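Local coordinates for protein alpha-L-rhamnosidase (Klebsiella oxytoca, PDB 4XHC) that hydrolyses terminal alpha-L-rhamnosyl residues as a two-domain glycoside hydrolase of family GH78, and holds rhamnose in its pocket, at residues F302-Y313 against V374-L385. Residues are numbered along the deposited sequence; the frame is centred on the assembly and turned at random.
Sequences FDYSLFFVDVLY and VLIYCLQRAIWL. With RAM (alpha-L-rhamnopyranose), chain C.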
ATOM      1  N   PHE A 302     -13.232 -36.884   0.511  1.00 47.44           N
ATOM      2  CA  PHE A 302     -14.146 -37.982   0.811  1.00 46.47           C
ATOM      3  C   PHE A 302     -15.061 -37.652   1.987  1.00 46.41           C
ATOM      4  O   PHE A 302     -16.276 -37.829   1.889  1.00 47.37           O
ATOM      5  CB  PHE A 302     -13.317 -39.225   1.106  1.00 45.91           C
ATOM      6  CG  PHE A 302     -14.120 -40.478   1.365  1.00 47.40           C
ATOM      7  CD1 PHE A 302     -14.584 -41.263   0.312  1.00 47.73           C
ATOM      8  CD2 PHE A 302     -14.336 -40.916   2.666  1.00 46.92           C
ATOM      9  CE1 PHE A 302     -15.274 -42.439   0.552  1.00 48.53           C
ATOM     10  CE2 PHE A 302     -15.036 -42.081   2.910  1.00 47.94           C
ATOM     11  CZ  PHE A 302     -15.505 -42.846   1.852  1.00 49.13           C
ATOM     12  N   ASP A 303     -14.484 -37.155   3.080  1.00 45.80           N
ATOM     13  CA  ASP A 303     -15.249 -36.927   4.311  1.00 46.38           C
ATOM     14  C   ASP A 303     -16.154 -35.705   4.229  1.00 46.38           C
ATOM     15  O   ASP A 303     -17.326 -35.773   4.608  1.00 46.28           O
ATOM     16  CB  ASP A 303     -14.361 -36.889   5.583  1.00 46.91           C
ATOM     17  CG  ASP A 303     -13.214 -35.874   5.517  1.00 48.15           C
ATOM     18  OD1 ASP A 303     -12.757 -35.505   4.409  1.00 48.93           O
ATOM     19  OD2 ASP A 303     -12.718 -35.489   6.602  1.00 48.42           O
ATOM     20  N   TYR A 304     -15.622 -34.602   3.714  1.00 46.19           N
ATOM     21  CA  TYR A 304     -16.400 -33.372   3.561  1.00 45.59           C
ATOM     22  C   TYR A 304     -17.596 -33.544   2.624  1.00 47.46           C
ATOM     23  O   TYR A 304     -18.660 -32.968   2.861  1.00 50.19           O
ATOM     24  CB  TYR A 304     -15.502 -32.227   3.076  1.00 45.27           C
ATOM     25  CG  TYR A 304     -14.667 -31.585   4.162  1.00 43.72           C
ATOM     26  CD1 TYR A 304     -14.313 -32.291   5.308  1.00 42.69           C
ATOM     27  CD2 TYR A 304     -14.206 -30.285   4.029  1.00 42.84           C
ATOM     28  CE1 TYR A 304     -13.557 -31.709   6.297  1.00 42.67           C
ATOM     29  CE2 TYR A 304     -13.434 -29.707   5.016  1.00 42.21           C
ATOM     30  CZ  TYR A 304     -13.114 -30.428   6.142  1.00 41.70           C
ATOM     31  OH  TYR A 304     -12.358 -29.874   7.143  1.00 42.64           O
ATOM     32  N   SER A 305     -17.430 -34.340   1.573  1.00 47.19           N
ATOM     33  CA  SER A 305     -18.549 -34.670   0.691  1.00 49.09           C
ATOM     34  C   SER A 305     -19.656 -35.395   1.458  1.00 47.86           C
ATOM     35  O   SER A 305     -20.809 -34.992   1.418  1.00 46.51           O
ATOM     36  CB  SER A 305     -18.083 -35.523  -0.497  1.00 49.89           C
ATOM     37  OG  SER A 305     -19.168 -36.237  -1.055  1.00 50.26           O
ATOM     38  N   LEU A 306     -19.285 -36.453   2.170  1.00 47.48           N
ATOM     39  CA  LEU A 306     -20.245 -37.204   2.975  1.00 47.60           C
ATOM     40  C   LEU A 306     -20.911 -36.364   4.064  1.00 47.07           C
ATOM     41  O   LEU A 306     -22.034 -36.656   4.458  1.00 48.45           O
ATOM     42  CB  LEU A 306     -19.575 -38.411   3.622  1.00 47.56           C
ATOM     43  CG  LEU A 306     -19.301 -39.572   2.676  1.00 50.02           C
ATOM     44  CD1 LEU A 306     -18.207 -40.471   3.230  1.00 50.43           C
ATOM     45  CD2 LEU A 306     -20.575 -40.361   2.405  1.00 51.77           C
ATOM     46  N   PHE A 307     -20.223 -35.334   4.554  1.00 46.13           N
ATOM     47  CA  PHE A 307     -20.775 -34.493   5.608  1.00 46.40           C
ATOM     48  C   PHE A 307     -21.953 -33.657   5.127  1.00 46.59           C
ATOM     49  O   PHE A 307     -22.740 -33.188   5.946  1.00 47.29           O
ATOM     50  CB  PHE A 307     -19.716 -33.571   6.231  1.00 46.65           C
ATOM     51  CG  PHE A 307     -18.692 -34.279   7.090  1.00 45.99           C
ATOM     52  CD1 PHE A 307     -19.019 -35.390   7.847  1.00 46.75           C
ATOM     53  CD2 PHE A 307     -17.400 -33.784   7.173  1.00 46.79           C
ATOM     54  CE1 PHE A 307     -18.065 -36.016   8.633  1.00 47.85           C
ATOM     55  CE2 PHE A 307     -16.443 -34.398   7.966  1.00 46.48           C
ATOM     56  CZ  PHE A 307     -16.775 -35.519   8.694  1.00 46.67           C
ATOM     57  N   PHE A 308     -22.092 -33.488   3.819  1.00 46.20           N
ATOM     58  CA  PHE A 308     -23.297 -32.877   3.282  1.00 49.33           C
ATOM     59  C   PHE A 308     -24.542 -33.582   3.829  1.00 52.34           C
ATOM     60  O   PHE A 308     -25.539 -32.936   4.170  1.00 55.09           O
ATOM     61  CB  PHE A 308     -23.303 -32.926   1.755  1.00 50.18           C
ATOM     62  CG  PHE A 308     -24.417 -32.135   1.131  1.00 51.45           C
ATOM     63  CD1 PHE A 308     -24.248 -30.788   0.840  1.00 51.77           C
ATOM     64  CD2 PHE A 308     -25.641 -32.730   0.847  1.00 52.27           C
ATOM     65  CE1 PHE A 308     -25.277 -30.054   0.271  1.00 53.03           C
ATOM     66  CE2 PHE A 308     -26.671 -32.001   0.279  1.00 53.20           C
ATOM     67  CZ  PHE A 308     -26.489 -30.663  -0.011  1.00 53.51           C
ATOM     68  N   VAL A 309     -24.474 -34.905   3.935  1.00 52.64           N
ATOM     69  CA  VAL A 309     -25.600 -35.676   4.437  1.00 55.56           C
ATOM     70  C   VAL A 309     -25.902 -35.309   5.881  1.00 56.58           C
ATOM     71  O   VAL A 309     -27.072 -35.100   6.232  1.00 58.01           O
ATOM     72  CB  VAL A 309     -25.346 -37.194   4.373  1.00 56.10           C
ATOM     73  CG1 VAL A 309     -26.539 -37.962   4.932  1.00 57.02           C
ATOM     74  CG2 VAL A 309     -25.050 -37.627   2.946  1.00 57.42           C
ATOM     75  N   ASP A 310     -24.866 -35.245   6.721  1.00 54.45           N
ATOM     76  CA  ASP A 310     -25.098 -35.003   8.145  1.00 55.92           C
ATOM     77  C   ASP A 310     -25.568 -33.563   8.390  1.00 57.19           C
ATOM     78  O   ASP A 310     -26.417 -33.329   9.255  1.00 59.47           O
ATOM     79  CB  ASP A 310     -23.871 -35.353   8.999  1.00 54.43           C
ATOM     80  CG  ASP A 310     -24.193 -35.428  10.511  1.00 55.29           C
ATOM     81  OD1 ASP A 310     -25.216 -36.031  10.924  1.00 55.89           O
ATOM     82  OD2 ASP A 310     -23.406 -34.871  11.297  1.00 52.54           O
ATOM     83  N   VAL A 311     -25.053 -32.609   7.618  1.00 55.38           N
ATOM     84  CA  VAL A 311     -25.519 -31.226   7.737  1.00 55.72           C
ATOM     85  C   VAL A 311     -27.000 -31.119   7.369  1.00 56.44           C
ATOM     86  O   VAL A 311     -27.755 -30.431   8.052  1.00 57.97           O
ATOM     87  CB  VAL A 311     -24.702 -30.240   6.870  1.00 54.68           C
ATOM     88  CG1 VAL A 311     -25.280 -28.835   6.985  1.00 55.50           C
ATOM     89  CG2 VAL A 311     -23.241 -30.240   7.299  1.00 53.04           C
ATOM     90  N   LEU A 312     -27.401 -31.787   6.288  1.00 55.55           N
ATOM     91  CA  LEU A 312     -28.802 -31.775   5.863  1.00 57.00           C
ATOM     92  C   LEU A 312     -29.696 -32.421   6.913  1.00 57.62           C
ATOM     93  O   LEU A 312     -30.771 -31.905   7.218  1.00 60.57           O
ATOM     94  CB  LEU A 312     -28.975 -32.486   4.521  1.00 57.13           C
ATOM     95  CG  LEU A 312     -30.352 -32.387   3.849  1.00 59.36           C
ATOM     96  CD1 LEU A 312     -30.767 -30.948   3.611  1.00 61.13           C
ATOM     97  CD2 LEU A 312     -30.358 -33.143   2.529  1.00 60.06           C
ATOM     98  N   TYR A 313     -29.246 -33.539   7.474  1.00 56.76           N
ATOM     99  CA  TYR A 313     -29.996 -34.216   8.530  1.00 57.91           C
ATOM    100  C   TYR A 313     -30.156 -33.325   9.780  1.00 58.38           C
ATOM    101  O   TYR A 313     -31.277 -33.169  10.282  1.00 59.08           O
ATOM    102  CB  TYR A 313     -29.357 -35.573   8.879  1.00 57.32           C
ATOM    103  CG  TYR A 313     -29.956 -36.209  10.113  1.00 58.31           C
ATOM    104  CD1 TYR A 313     -31.221 -36.786  10.075  1.00 60.43           C
ATOM    105  CD2 TYR A 313     -29.269 -36.203  11.330  1.00 57.74           C
ATOM    106  CE1 TYR A 313     -31.783 -37.348  11.212  1.00 62.58           C
ATOM    107  CE2 TYR A 313     -29.819 -36.767  12.471  1.00 59.43           C
ATOM    108  CZ  TYR A 313     -31.073 -37.336  12.405  1.00 61.87           C
ATOM    109  OH  TYR A 313     -31.624 -37.878  13.533  1.00 63.71           O
ATOM    110  N   VAL A 374     -16.281 -42.643   9.005  1.00 46.44           N
ATOM    111  CA  VAL A 374     -17.057 -41.515   8.515  1.00 47.58           C
ATOM    112  C   VAL A 374     -18.132 -42.004   7.547  1.00 49.19           C
ATOM    113  O   VAL A 374     -19.260 -41.524   7.568  1.00 53.12           O
ATOM    114  CB  VAL A 374     -16.155 -40.443   7.873  1.00 47.23           C
ATOM    115  CG1 VAL A 374     -16.982 -39.406   7.123  1.00 46.95           C
ATOM    116  CG2 VAL A 374     -15.311 -39.762   8.946  1.00 46.45           C
ATOM    117  N   LEU A 375     -17.782 -42.973   6.718  1.00 48.76           N
ATOM    118  CA  LEU A 375     -18.728 -43.542   5.775  1.00 49.77           C
ATOM    119  C   LEU A 375     -19.912 -44.170   6.501  1.00 51.02           C
ATOM    120  O   LEU A 375     -21.065 -43.925   6.153  1.00 51.83           O
ATOM    121  CB  LEU A 375     -18.030 -44.591   4.899  1.00 50.37           C
ATOM    122  CG  LEU A 375     -18.912 -45.323   3.890  1.00 50.86           C
ATOM    123  CD1 LEU A 375     -19.623 -44.328   2.986  1.00 50.61           C
ATOM    124  CD2 LEU A 375     -18.071 -46.292   3.080  1.00 51.77           C
ATOM    125  N   ILE A 376     -19.618 -44.983   7.509  1.00 51.34           N
ATOM    126  CA  ILE A 376     -20.656 -45.668   8.280  1.00 51.58           C
ATOM    127  C   ILE A 376     -21.519 -44.671   9.058  1.00 51.45           C
ATOM    128  O   ILE A 376     -22.727 -44.842   9.174  1.00 52.76           O
ATOM    129  CB  ILE A 376     -20.035 -46.689   9.253  1.00 51.70           C
ATOM    130  CG1 ILE A 376     -19.387 -47.830   8.467  1.00 51.91           C
ATOM    131  CG2 ILE A 376     -21.089 -47.239  10.209  1.00 53.43           C
ATOM    132  CD1 ILE A 376     -18.488 -48.717   9.299  1.00 52.11           C
ATOM    133  N   TYR A 377     -20.885 -43.635   9.593  1.00 51.08           N
ATOM    134  CA  TYR A 377     -21.589 -42.581  10.321  1.00 52.02           C
ATOM    135  C   TYR A 377     -22.590 -41.861   9.421  1.00 53.26           C
ATOM    136  O   TYR A 377     -23.734 -41.624   9.818  1.00 53.26           O
ATOM    137  CB  TYR A 377     -20.576 -41.570  10.890  1.00 50.92           C
ATOM    138  CG  TYR A 377     -21.190 -40.478  11.734  1.00 50.30           C
ATOM    139  CD1 TYR A 377     -21.608 -39.290  11.159  1.00 50.47           C
ATOM    140  CD2 TYR A 377     -21.344 -40.633  13.112  1.00 50.60           C
ATOM    141  CE1 TYR A 377     -22.178 -38.291  11.927  1.00 52.05           C
ATOM    142  CE2 TYR A 377     -21.906 -39.641  13.887  1.00 51.23           C
ATOM    143  CZ  TYR A 377     -22.321 -38.472  13.287  1.00 52.70           C
ATOM    144  OH  TYR A 377     -22.886 -37.470  14.031  1.00 54.52           O
ATOM    145  N   CYS A 378     -22.154 -41.525   8.207  1.00 53.49           N
ATOM    146  CA  CYS A 378     -22.973 -40.736   7.283  1.00 54.24           C
ATOM    147  C   CYS A 378     -24.007 -41.589   6.532  1.00 53.73           C
ATOM    148  O   CYS A 378     -25.115 -41.134   6.239  1.00 53.79           O
ATOM    149  CB  CYS A 378     -22.079 -39.925   6.337  1.00 54.76           C
ATOM    150  SG  CYS A 378     -21.184 -38.563   7.165  1.00 60.35           S
ATOM    151  N   LEU A 379     -23.677 -42.843   6.268  1.00 53.37           N
ATOM    152  CA  LEU A 379     -24.668 -43.777   5.730  1.00 54.06           C
ATOM    153  C   LEU A 379     -25.865 -43.912   6.671  1.00 54.63           C
ATOM    154  O   LEU A 379     -27.004 -43.908   6.232  1.00 55.91           O
ATOM    155  CB  LEU A 379     -24.041 -45.141   5.491  1.00 53.98           C
ATOM    156  CG  LEU A 379     -24.929 -46.150   4.788  1.00 57.06           C
ATOM    157  CD1 LEU A 379     -25.407 -45.622   3.450  1.00 58.20           C
ATOM    158  CD2 LEU A 379     -24.172 -47.449   4.594  1.00 59.25           C
ATOM    159  N   GLN A 380     -25.604 -44.010   7.969  1.00 54.60           N
ATOM    160  CA  GLN A 380     -26.675 -44.073   8.974  1.00 56.09           C
ATOM    161  C   GLN A 380     -27.649 -42.895   8.859  1.00 55.04           C
ATOM    162  O   GLN A 380     -28.854 -43.078   8.957  1.00 55.78           O
ATOM    163  CB  GLN A 380     -26.063 -44.127  10.382  1.00 56.09           C
ATOM    164  CG  GLN A 380     -27.048 -44.211  11.548  1.00 57.24           C
ATOM    165  CD  GLN A 380     -27.875 -45.477  11.540  1.00 57.63           C
ATOM    166  OE1 GLN A 380     -27.538 -46.451  12.207  1.00 58.75           O
ATOM    167  NE2 GLN A 380     -28.951 -45.475  10.776  1.00 58.28           N
ATOM    168  N   ARG A 381     -27.118 -41.695   8.652  1.00 54.23           N
ATOM    169  CA  ARG A 381     -27.964 -40.515   8.494  1.00 55.42           C
ATOM    170  C   ARG A 381     -28.668 -40.518   7.147  1.00 55.36           C
ATOM    171  O   ARG A 381     -29.799 -40.051   7.046  1.00 57.66           O
ATOM    172  CB  ARG A 381     -27.170 -39.214   8.666  1.00 55.62           C
ATOM    173  CG  ARG A 381     -27.024 -38.758  10.110  1.00 56.42           C
ATOM    174  CD  ARG A 381     -25.876 -39.470  10.789  1.00 56.99           C
ATOM    175  NE  ARG A 381     -25.920 -39.338  12.242  1.00 59.56           N
ATOM    176  CZ  ARG A 381     -25.268 -40.135  13.088  1.00 59.62           C
ATOM    177  NH1 ARG A 381     -24.503 -41.126  12.648  1.00 59.49           N
ATOM    178  NH2 ARG A 381     -25.383 -39.944  14.389  1.00 59.85           N
ATOM    179  N   ALA A 382     -28.004 -41.033   6.114  1.00 53.40           N
ATOM    180  CA  ALA A 382     -28.655 -41.216   4.813  1.00 54.37           C
ATOM    181  C   ALA A 382     -29.874 -42.160   4.899  1.00 56.83           C
ATOM    182  O   ALA A 382     -30.844 -41.998   4.167  1.00 57.03           O
ATOM    183  CB  ALA A 382     -27.655 -41.729   3.788  1.00 53.64           C
ATOM    184  N   ILE A 383     -29.819 -43.138   5.796  1.00 58.03           N
ATOM    185  CA  ILE A 383     -30.944 -44.041   6.018  1.00 61.23           C
ATOM    186  C   ILE A 383     -32.098 -43.282   6.655  1.00 62.93           C
ATOM    187  O   ILE A 383     -33.250 -43.429   6.239  1.00 65.08           O
ATOM    188  CB  ILE A 383     -30.553 -45.231   6.913  1.00 62.24           C
ATOM    189  CG1 ILE A 383     -29.603 -46.152   6.158  1.00 63.06           C
ATOM    190  CG2 ILE A 383     -31.776 -46.028   7.350  1.00 65.13           C
ATOM    191  CD1 ILE A 383     -28.843 -47.103   7.059  1.00 63.50           C
ATOM    192  N   TRP A 384     -31.798 -42.471   7.663  1.00 61.51           N
ATOM    193  CA  TRP A 384     -32.849 -41.733   8.345  1.00 62.79           C
ATOM    194  C   TRP A 384     -33.553 -40.770   7.380  1.00 64.50           C
ATOM    195  O   TRP A 384     -34.788 -40.617   7.429  1.00 65.66           O
ATOM    196  CB  TRP A 384     -32.299 -41.011   9.581  1.00 60.96           C
ATOM    197  CG  TRP A 384     -31.894 -41.956  10.693  1.00 59.90           C
ATOM    198  CD1 TRP A 384     -32.445 -43.177  10.973  1.00 61.50           C
ATOM    199  CD2 TRP A 384     -30.883 -41.739  11.684  1.00 57.87           C
ATOM    200  NE1 TRP A 384     -31.835 -43.736  12.069  1.00 60.82           N
ATOM    201  CE2 TRP A 384     -30.871 -42.876  12.526  1.00 59.12           C
ATOM    202  CE3 TRP A 384     -29.986 -40.694  11.948  1.00 56.17           C
ATOM    203  CZ2 TRP A 384     -29.991 -43.000  13.611  1.00 57.96           C
ATOM    204  CZ3 TRP A 384     -29.110 -40.821  13.028  1.00 55.62           C
ATOM    205  CH2 TRP A 384     -29.123 -41.967  13.846  1.00 55.93           C
ATOM    206  N   LEU A 385     -32.777 -40.157   6.489  1.00 63.30           N
ATOM    207  CA  LEU A 385     -33.340 -39.284   5.461  1.00 65.49           C
ATOM    208  C   LEU A 385     -34.125 -40.093   4.432  1.00 67.56           C
ATOM    209  O   LEU A 385     -35.225 -39.702   4.031  1.00 68.66           O
ATOM    210  CB  LEU A 385     -32.240 -38.481   4.762  1.00 64.22           C
ATOM    211  CG  LEU A 385     -31.594 -37.350   5.568  1.00 63.75           C
ATOM    212  CD1 LEU A 385     -30.358 -36.829   4.852  1.00 61.97           C
ATOM    213  CD2 LEU A 385     -32.575 -36.214   5.813  1.00 65.67           C
TER
HETATM  214  C1  RAM C 900      -7.748 -25.781   6.175  1.00 42.92           C
HETATM  215  C2  RAM C 900      -8.588 -25.083   7.227  1.00 43.00           C
HETATM  216  C3  RAM C 900     -10.047 -25.478   7.096  1.00 44.08           C
HETATM  217  C4  RAM C 900     -10.140 -26.971   6.829  1.00 44.03           C
HETATM  218  C5  RAM C 900      -9.559 -27.256   5.454  1.00 45.45           C
HETATM  219  C6  RAM C 900      -8.911 -28.614   5.349  1.00 47.24           C
HETATM  220  O1  RAM C 900      -6.840 -24.876   5.684  1.00 43.00           O
HETATM  221  O2  RAM C 900      -8.103 -25.521   8.485  1.00 43.68           O
HETATM  222  O3  RAM C 900     -10.769 -25.154   8.286  1.00 46.08           O
HETATM  223  O4  RAM C 900     -11.490 -27.395   6.854  1.00 43.03           O
HETATM  224  O5  RAM C 900      -8.565 -26.265   5.115  1.00 45.97           O
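Cys-378 of segment 374-385 lays its sulfur against the middle of segment 302-313, beside CB of Leu-306 and, from an oblique direction, near the ring of Phe-307 (SG of Cys-378 to CD1 of Phe-307, 3.9 Å), a sulfur-aromatic contact. The axes of the two segments approach to 8.6 Å and run 36° apart in the same general direction. On one flank of the cysteine, CG1 of Val-374 touches CE1 of Phe-307 and CB of Asp-303, while CD1 of Leu-306 meets CD1 of Leu-375 at 4.1 Å. Further along, Val-309 faces the other helix: its CG1, anti to the backbone N (chi1 179°), lies 3.6 Å from N of Ala-382 and also reaches CD1 of Leu-385.

This buried apolar seam gives way to a partly exposed margin of aromatic and charged side chains, Tyr-377, Arg-381, Trp-384 and Tyr-313. Arg-381 bends at chi2, and its NH1 bonds O of its own-helix Tyr-377, in the guanidinium plane; the same NH1 lies over the centre of the Tyr-377 ring. OD1 of Asp-310 stands well out of that plane, 3.6 Å from NE of Arg-381, so this long salt bridge is one of charge alone; the other carboxylate oxygen, OD2, forms a salt bridge with Arg-251. CE3 of Trp-384 lies over one face of the Tyr-313 ring, 3.6 Å from CZ of Tyr-313, with the two planes inclined by 37°.

Both helices belong to the six-hairpin glycosidase domain, probably an (alpha/alpha)6 barrel as in other GH78 enzymes. Tyr-304, turned away from this interface, hydrogen-bonds O4 of the bound rhamnose. Helix 247-259 adjoins both segments through Arg-251, helix 322-340 packs on Leu-306 and Leu-385, and helix 391-412 covers Ile-376 and Ile-383.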